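Local atomic coordinates of uncharacterized protein, DUF633, LMOf2365_1472 (Listeria monocytogenes str. 4b F2365, PDB entry 3GNL), a protein that is of unknown function but probably methylates N1 of adenine 22 in tRNA. Residues 131-136 against 157-162. Residues are numbered along the deposited sequence; the frame is centred on the assembly and turned at random.
Sequences QLREWS and EIMVLA
Helix segment 131-136, with L132 and S136 directed at the strand and R133 reaching it with its far end, packs against strand segment 157-162 at an axis separation of 10.7 Å, the two running nearly parallel at 10°. M159, a selenomethionine, fills the middle of the gap. Its CG takes the crowded position between backbone N and carbonyl carbon (chi1 67°), and the bend at chi3 turns the terminal methyl CE toward R133. SE lies 3.9 Å from L132 CB, while CE sits 3.7 Å from R133 CG and also reaches over one face of the guanidinium. The R133 chain, extended from CG to NE, crosses the selenomethionine obliquely before its charged end meets E157, approaching that side chain at about a right angle. There NH2 forms a salt bridge with OE2 whose hydrogen bond is weak, 3.4 Å from R133 NH2 to E157 OE2; guanidinium and carboxylate planes are turned 61° apart. One water, in the guanidinium plane, accepts from R133 NH1 and donates to E157 OE2; another accepts from R133 NH2 and donates to the backbone oxygen of I158. E146 forms a further salt bridge with R133 NE, and the carbonyl of I175 receives a bond from NH1, so several partners fix the buried guanidinium. The setting is the Rossmann-like methyltransferase fold: helix 129-139 covers one face of the sheet where strand 154-163 runs antiparallel to both its neighbours, 120-125 and 141-151. Toward the C-terminal end of both segments L161 CD2 presses on S136 CB at 3.5 Å and approaches the edge of the W135 ring more loosely, 4.4 Å from W135 CZ3. The S136 hydroxyl is engaged elsewhere, with the W141 carbonyl and W170 NE1.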
# COMPACT_ATOMS: atom_id res chain seq x y z
N GLN A 131 2.91 0.14 8.98
CA GLN A 131 1.70 0.62 9.65
C GLN A 131 0.50 -0.20 9.17
O GLN A 131 -0.40 -0.50 9.96
CB GLN A 131 1.41 2.07 9.32
CG GLN A 131 2.35 3.07 9.93
CD GLN A 131 1.84 3.53 11.26
OE1 GLN A 131 0.88 2.96 11.80
NE2 GLN A 131 2.48 4.56 11.82
N LEU A 132 0.50 -0.55 7.90
CA LEU A 132 -0.62 -1.32 7.36
C LEU A 132 -0.52 -2.80 7.72
O LEU A 132 -1.54 -3.51 7.85
CB LEU A 132 -0.68 -1.11 5.84
CG LEU A 132 -1.01 0.33 5.46
CD1 LEU A 132 -0.91 0.46 3.97
CD2 LEU A 132 -2.40 0.76 5.97
N ARG A 133 0.69 -3.32 7.93
CA ARG A 133 0.84 -4.69 8.38
C ARG A 133 0.41 -4.80 9.83
O ARG A 133 -0.19 -5.82 10.20
CB ARG A 133 2.26 -5.25 8.09
CG ARG A 133 2.61 -5.06 6.62
CD ARG A 133 3.73 -5.97 6.22
NE ARG A 133 4.23 -5.67 4.90
CZ ARG A 133 5.20 -4.80 4.62
NH1 ARG A 133 5.85 -4.15 5.61
NH2 ARG A 133 5.55 -4.59 3.35
N GLU A 134 0.64 -3.74 10.63
CA GLU A 134 0.12 -3.70 12.00
C GLU A 134 -1.38 -3.66 11.97
O GLU A 134 -2.01 -4.40 12.74
CB GLU A 134 0.68 -2.52 12.80
CG GLU A 134 0.37 -2.67 14.26
CD GLU A 134 1.22 -1.79 15.11
OE1 GLU A 134 1.31 -0.57 14.81
OE2 GLU A 134 1.81 -2.34 16.07
N TRP A 135 -1.95 -2.81 11.11
CA TRP A 135 -3.39 -2.74 10.97
C TRP A 135 -3.93 -4.12 10.63
O TRP A 135 -4.97 -4.53 11.16
CB TRP A 135 -3.73 -1.72 9.88
CG TRP A 135 -5.25 -1.60 9.66
CD1 TRP A 135 -6.10 -0.76 10.28
CD2 TRP A 135 -6.02 -2.38 8.74
NE1 TRP A 135 -7.39 -0.98 9.82
CE2 TRP A 135 -7.37 -1.99 8.90
CE3 TRP A 135 -5.70 -3.41 7.85
CZ2 TRP A 135 -8.42 -2.57 8.14
CZ3 TRP A 135 -6.74 -3.98 7.09
CH2 TRP A 135 -8.08 -3.54 7.25
N SER A 136 -3.27 -4.84 9.74
CA SER A 136 -3.73 -6.17 9.33
C SER A 136 -3.82 -7.11 10.53
O SER A 136 -4.81 -7.83 10.69
CB SER A 136 -2.80 -6.68 8.22
OG SER A 136 -2.36 -8.01 8.39
N GLU A 157 6.23 -0.84 -2.48
CA GLU A 157 5.67 -2.10 -1.97
C GLU A 157 4.16 -2.10 -2.17
O GLU A 157 3.50 -1.05 -2.04
CB GLU A 157 5.97 -2.25 -0.47
CG GLU A 157 7.46 -2.47 -0.12
CD GLU A 157 7.75 -2.01 1.29
OE1 GLU A 157 7.61 -0.78 1.60
OE2 GLU A 157 8.14 -2.85 2.09
N ILE A 158 3.64 -3.29 -2.48
CA ILE A 158 2.18 -3.51 -2.68
C ILE A 158 1.80 -4.69 -1.79
O ILE A 158 2.57 -5.64 -1.64
CB ILE A 158 1.87 -3.84 -4.16
CG1 ILE A 158 2.28 -2.63 -5.02
CG2 ILE A 158 0.35 -4.19 -4.35
CD1 ILE A 158 2.38 -2.96 -6.46
N MSE A 159 0.65 -4.60 -1.15
CA MSE A 159 0.19 -5.73 -0.34
C MSE A 159 -1.28 -5.99 -0.65
O MSE A 159 -2.06 -5.06 -0.87
CB MSE A 159 0.38 -5.47 1.16
CG MSE A 159 -0.45 -4.40 1.76
SE MSE A 159 0.00 -4.27 3.71
CE MSE A 159 1.67 -3.29 3.47
N VAL A 160 -1.65 -7.26 -0.63
CA VAL A 160 -3.04 -7.63 -0.91
C VAL A 160 -3.54 -8.35 0.31
O VAL A 160 -2.82 -9.21 0.84
CB VAL A 160 -3.11 -8.54 -2.11
CG1 VAL A 160 -4.59 -8.90 -2.41
CG2 VAL A 160 -2.42 -7.87 -3.33
N LEU A 161 -4.71 -7.96 0.79
CA LEU A 161 -5.25 -8.51 2.04
C LEU A 161 -6.62 -9.10 1.84
O LEU A 161 -7.35 -8.68 0.94
CB LEU A 161 -5.35 -7.43 3.11
CG LEU A 161 -3.98 -6.81 3.47
CD1 LEU A 161 -3.81 -5.60 2.60
CD2 LEU A 161 -3.87 -6.40 4.89
N ALA A 162 -7.04 -9.96 2.77
CA ALA A 162 -8.41 -10.52 2.75
C ALA A 162 -8.84 -10.69 4.21
O ALA A 162 -7.99 -10.93 5.08
CB ALA A 162 -8.41 -11.84 2.03
O HOH W 1 8.09 -2.56 4.72
O HOH W 2 3.90 -5.27 1.03